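PDB 4F2E: CupA from Streptococcus pneumoniae, which binds copper(I) ions on a cupredoxin fold and probably acts as a copper chaperone in bacterial copper resistance. Local coordinates for residues Val54-Gly59 with Glu81-Cys86; Phe58-Asn63 with Val72-Glu77. One frame throughout, in Å; residues are numbered along the deposited sequence.

Contact 1: Val54-Gly59 with Glu81-Cys86; sequences VFPDFG and EFSFAC. With CU1 (copper (I) ion), chain B.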
# COMPACT_ATOMS: atom_id res chain seq x y z
N VAL A 54 5.25 -5.97 0.75
CA VAL A 54 4.94 -6.97 -0.28
C VAL A 54 3.50 -6.81 -0.77
O VAL A 54 2.56 -6.77 0.03
CB VAL A 54 5.13 -8.41 0.26
CG1 VAL A 54 4.89 -9.43 -0.84
CG2 VAL A 54 6.51 -8.58 0.85
N PHE A 55 3.34 -6.70 -2.09
CA PHE A 55 2.04 -6.79 -2.75
C PHE A 55 2.12 -8.00 -3.67
O PHE A 55 2.52 -7.89 -4.82
CB PHE A 55 1.76 -5.53 -3.58
CG PHE A 55 1.33 -4.34 -2.78
CD1 PHE A 55 2.24 -3.66 -1.98
CD2 PHE A 55 0.03 -3.87 -2.85
CE1 PHE A 55 1.84 -2.55 -1.24
CE2 PHE A 55 -0.37 -2.76 -2.12
CZ PHE A 55 0.54 -2.10 -1.32
N PRO A 56 1.72 -9.18 -3.16
CA PRO A 56 1.95 -10.43 -3.88
C PRO A 56 1.22 -10.53 -5.22
O PRO A 56 1.72 -11.21 -6.12
CB PRO A 56 1.45 -11.50 -2.91
CG PRO A 56 0.47 -10.79 -2.03
CD PRO A 56 1.00 -9.40 -1.89
N ASP A 57 0.07 -9.88 -5.35
CA ASP A 57 -0.68 -9.93 -6.60
C ASP A 57 -0.03 -9.12 -7.71
O ASP A 57 -0.30 -9.34 -8.89
CB ASP A 57 -2.12 -9.46 -6.38
CG ASP A 57 -2.82 -10.26 -5.31
OD1 ASP A 57 -3.08 -9.70 -4.23
OD2 ASP A 57 -3.09 -11.45 -5.55
N PHE A 58 0.82 -8.18 -7.32
CA PHE A 58 1.41 -7.25 -8.28
C PHE A 58 2.90 -7.45 -8.49
O PHE A 58 3.53 -6.74 -9.27
CB PHE A 58 1.09 -5.80 -7.86
CG PHE A 58 -0.37 -5.49 -7.84
CD1 PHE A 58 -1.00 -4.98 -8.96
CD2 PHE A 58 -1.14 -5.73 -6.71
CE1 PHE A 58 -2.36 -4.70 -8.96
CE2 PHE A 58 -2.49 -5.46 -6.69
CZ PHE A 58 -3.10 -4.94 -7.82
N GLY A 59 3.48 -8.43 -7.78
CA GLY A 59 4.88 -8.76 -7.94
C GLY A 59 5.85 -7.85 -7.21
O GLY A 59 7.05 -7.88 -7.47
N GLU A 81 -10.24 -7.62 -4.26
CA GLU A 81 -9.56 -7.40 -2.99
C GLU A 81 -8.16 -8.00 -3.07
O GLU A 81 -7.99 -9.16 -3.45
CB GLU A 81 -10.34 -8.04 -1.86
N PHE A 82 -7.16 -7.20 -2.71
CA PHE A 82 -5.77 -7.61 -2.82
C PHE A 82 -5.04 -7.33 -1.53
O PHE A 82 -5.23 -6.29 -0.90
CB PHE A 82 -5.10 -6.87 -3.98
CG PHE A 82 -5.84 -7.00 -5.28
CD1 PHE A 82 -6.73 -6.02 -5.68
CD2 PHE A 82 -5.67 -8.11 -6.08
CE1 PHE A 82 -7.42 -6.14 -6.87
CE2 PHE A 82 -6.36 -8.24 -7.27
CZ PHE A 82 -7.24 -7.25 -7.66
N SER A 83 -4.20 -8.27 -1.12
CA SER A 83 -3.52 -8.16 0.15
C SER A 83 -2.21 -7.40 0.01
O SER A 83 -1.61 -7.36 -1.06
CB SER A 83 -3.23 -9.55 0.71
OG SER A 83 -2.28 -10.22 -0.10
N PHE A 84 -1.78 -6.78 1.10
CA PHE A 84 -0.38 -6.40 1.22
C PHE A 84 0.08 -6.74 2.62
O PHE A 84 -0.73 -6.92 3.53
CB PHE A 84 -0.10 -4.94 0.81
CG PHE A 84 -0.81 -3.89 1.62
CD1 PHE A 84 -0.21 -3.32 2.73
CD2 PHE A 84 -2.06 -3.42 1.23
CE1 PHE A 84 -0.84 -2.33 3.46
CE2 PHE A 84 -2.70 -2.43 1.95
CZ PHE A 84 -2.09 -1.88 3.07
N ALA A 85 1.39 -6.86 2.79
CA ALA A 85 1.93 -7.31 4.06
C ALA A 85 3.41 -7.00 4.14
O ALA A 85 4.03 -6.60 3.15
CB ALA A 85 1.71 -8.81 4.23
N CYS A 86 3.98 -7.16 5.33
CA CYS A 86 5.41 -7.02 5.49
C CYS A 86 6.09 -8.24 4.87
O CYS A 86 5.42 -9.19 4.45
CB CYS A 86 5.78 -6.90 6.96
SG CYS A 86 5.54 -8.43 7.89
CU CU1 B . 6.59 -8.01 9.75
O HOH W 1 -1.27 -7.75 -3.76
O HOH W 2 -4.56 -11.09 -2.50
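Val54 and Ala85 form an antiparallel hydrogen-bonded pair that ties strand 52-55 to strand 80-86. Val54 N donates a hydrogen bond to Ala85 O at 2.8 Å, and Ala85 N donates one to Val54 O at 3.0 Å. Phe84 CA adds a C-H contact to the same Val54 O, at 3.2 Å.

Beyond Phe55 the chain of 54-59 turns out of the pairing, and water fills in for backbone bonds. One water accepts from Asp57 N and donates to both Asp57 OD1 and Ser83 O. A second donates to Asp57 OD1 and accepts from Ser83 N. The carboxylate oxygen OD1 is thus gripped by two waters. It also lies at the Phe82 edge, in the ring plane.

Two phenylalanine pairs carry the apolar part. Phe84 CB sits over the centre of the Phe55 ring, 3.5 Å from its centroid, a CH-pi contact. The two rings are nearly parallel, at 16°, but slid apart with little overlap. Phe58 CG lies anti to the carbonyl carbon, beside the backbone N (chi1 -62°). The ring it carries turns its edge to the face of Phe82 in a T-shaped pair, centroids 5.3 Å apart.

Cys86 SG binds copper at 2.2 Å, and Cys49 binds the same ion. Strand 92-97 flanks strand 80-86, with Phe82 bonded to Met95 and Phe84 to Gly93 through the backbone. Phe55 packs inward on Ile39 and Phe41 of strand 37-43.

Contact 2: Phe58-Asn63 with Val72-Glu77; sequences FGVHAN and VEITPE
Ile74 meets Phe58 with CG1 set between its own backbone N and carbonyl carbon, chi1 58°. The second torsion is extended, chi2 174°, and places CD1, which comes to lie over the Phe58 ring. The two side chains cross at about a right angle.

Ile74 CD1 stands over the centre of the Phe58 ring, 3.9 Å from the centroid and only 5° off the ring normal. This is a CH-pi contact. The other branch, Ile74 CG2, meets the base of the same side chain, at 3.8 Å from Phe58 CB. One isoleucine therefore covers both the ring and its root. Pro76 comes to the ring edge instead. Its CA lies near the ring plane, 4.0 Å from Phe58 CE1, and its CB touches CE1 and CZ.

Val60 makes looser contacts. Its CG1 is 4.3 Å from Val72 CG1, and its CG2 is equally far from Ile74 CG2. The contact between the segments is made by apolar side chains, and the backbones stay well apart: Phe58 CA and Ile74 CA are 7.2 Å from each other.

The two segments pack face to face in the core of the cupredoxin-like fold. Strand 60-63 pairs with strand 52-55, Ala62 bonding to Ile53. Strand 69-74 pairs with strand 37-43, through Val72 with Ile39 and Ile74 with Ala37. Met95 of strand 92-97 touches both Phe58 and Ile74.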
# COMPACT_ATOMS: atom_id res chain seq x y z
N PHE A 58 0.82 -8.18 -7.32
CA PHE A 58 1.41 -7.25 -8.28
C PHE A 58 2.90 -7.45 -8.49
O PHE A 58 3.53 -6.74 -9.27
CB PHE A 58 1.09 -5.80 -7.86
CG PHE A 58 -0.37 -5.49 -7.84
CD1 PHE A 58 -1.00 -4.98 -8.96
CD2 PHE A 58 -1.14 -5.73 -6.71
CE1 PHE A 58 -2.36 -4.70 -8.96
CE2 PHE A 58 -2.49 -5.46 -6.69
CZ PHE A 58 -3.10 -4.94 -7.82
N GLY A 59 3.48 -8.43 -7.78
CA GLY A 59 4.88 -8.76 -7.94
C GLY A 59 5.85 -7.85 -7.21
O GLY A 59 7.05 -7.88 -7.47
N VAL A 60 5.33 -7.04 -6.30
CA VAL A 60 6.16 -6.10 -5.55
C VAL A 60 6.64 -6.68 -4.23
O VAL A 60 5.85 -7.20 -3.44
CB VAL A 60 5.41 -4.79 -5.28
CG1 VAL A 60 6.26 -3.86 -4.40
CG2 VAL A 60 5.04 -4.10 -6.58
N HIS A 61 7.95 -6.61 -4.00
CA HIS A 61 8.52 -6.88 -2.69
C HIS A 61 9.79 -6.05 -2.54
O HIS A 61 10.80 -6.32 -3.16
CB HIS A 61 8.75 -8.39 -2.44
CG HIS A 61 9.82 -9.00 -3.30
ND1 HIS A 61 9.63 -9.31 -4.63
CD2 HIS A 61 11.07 -9.41 -3.00
CE1 HIS A 61 10.73 -9.86 -5.12
NE2 HIS A 61 11.62 -9.93 -4.15
N ALA A 62 9.69 -5.00 -1.73
CA ALA A 62 10.74 -3.98 -1.68
C ALA A 62 11.09 -3.56 -0.26
O ALA A 62 10.28 -3.67 0.66
CB ALA A 62 10.32 -2.77 -2.49
N ASN A 63 12.31 -3.08 -0.09
CA ASN A 63 12.77 -2.57 1.19
C ASN A 63 12.20 -1.19 1.50
O ASN A 63 12.13 -0.33 0.63
CB ASN A 63 14.30 -2.49 1.22
CG ASN A 63 14.96 -3.85 1.22
OD1 ASN A 63 14.32 -4.86 1.49
ND2 ASN A 63 16.26 -3.88 0.92
N VAL A 72 5.24 2.63 -3.57
CA VAL A 72 4.85 1.48 -4.37
C VAL A 72 3.97 1.97 -5.51
O VAL A 72 2.95 2.63 -5.29
CB VAL A 72 4.08 0.45 -3.53
CG1 VAL A 72 3.45 -0.60 -4.42
CG2 VAL A 72 5.00 -0.19 -2.51
N GLU A 73 4.38 1.68 -6.74
CA GLU A 73 3.60 2.07 -7.90
C GLU A 73 3.00 0.85 -8.58
O GLU A 73 3.72 -0.09 -8.94
CB GLU A 73 4.45 2.87 -8.88
CG GLU A 73 5.00 4.15 -8.28
CD GLU A 73 5.80 4.96 -9.27
OE1 GLU A 73 7.04 4.80 -9.29
OE2 GLU A 73 5.20 5.75 -10.02
N ILE A 74 1.68 0.86 -8.72
CA ILE A 74 0.96 -0.20 -9.42
C ILE A 74 -0.17 0.43 -10.22
O ILE A 74 -0.60 1.54 -9.91
CB ILE A 74 0.36 -1.24 -8.44
CG1 ILE A 74 -0.59 -0.56 -7.45
CG2 ILE A 74 1.46 -1.99 -7.70
CD1 ILE A 74 -1.33 -1.53 -6.55
N THR A 75 -0.63 -0.26 -11.25
CA THR A 75 -1.82 0.17 -11.98
C THR A 75 -2.81 -0.99 -12.00
O THR A 75 -2.71 -1.88 -12.84
CB THR A 75 -1.48 0.61 -13.42
OG1 THR A 75 -0.53 1.68 -13.39
CG2 THR A 75 -2.74 1.07 -14.14
N PRO A 76 -3.76 -0.98 -11.05
CA PRO A 76 -4.67 -2.11 -10.90
C PRO A 76 -5.76 -2.14 -11.97
O PRO A 76 -6.67 -1.32 -11.94
CB PRO A 76 -5.29 -1.87 -9.52
CG PRO A 76 -5.25 -0.38 -9.36
CD PRO A 76 -4.00 0.08 -10.06
N GLU A 77 -5.65 -3.08 -12.90
CA GLU A 77 -6.59 -3.16 -14.02
C GLU A 77 -7.76 -4.08 -13.73
O GLU A 77 -8.66 -4.23 -14.56
CB GLU A 77 -5.87 -3.62 -15.29
CG GLU A 77 -4.94 -2.58 -15.88
CD GLU A 77 -5.67 -1.33 -16.34
OE1 GLU A 77 -6.92 -1.37 -16.43
OE2 GLU A 77 -5.00 -0.32 -16.62

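In the fold
Contacts 1 and 2 share Phe58 and Gly59, and their centres are 8 Å apart. Phe58 joins them: its ring edge points at Phe82 in contact 1, while in contact 2 Ile74 covers a face and Pro76 meets the edge. The two also meet where strands 52-55 and 60-63 pair. Phe55 N lies 2.9 Å from Val60 O, probably a hydrogen bond, and Gly59 and Val60 together face Phe55 in a G1 beta bulge. Phe55 CE1 also packs on Val72 CG1, 4.1 Å away. Contact 1 reaches the copper site through Cys86. A second copper ion, bound by Cys49, Met88 and Met90, lies about 5 Å from the Cys86 side chain. Contact 2 contributes no copper ligand.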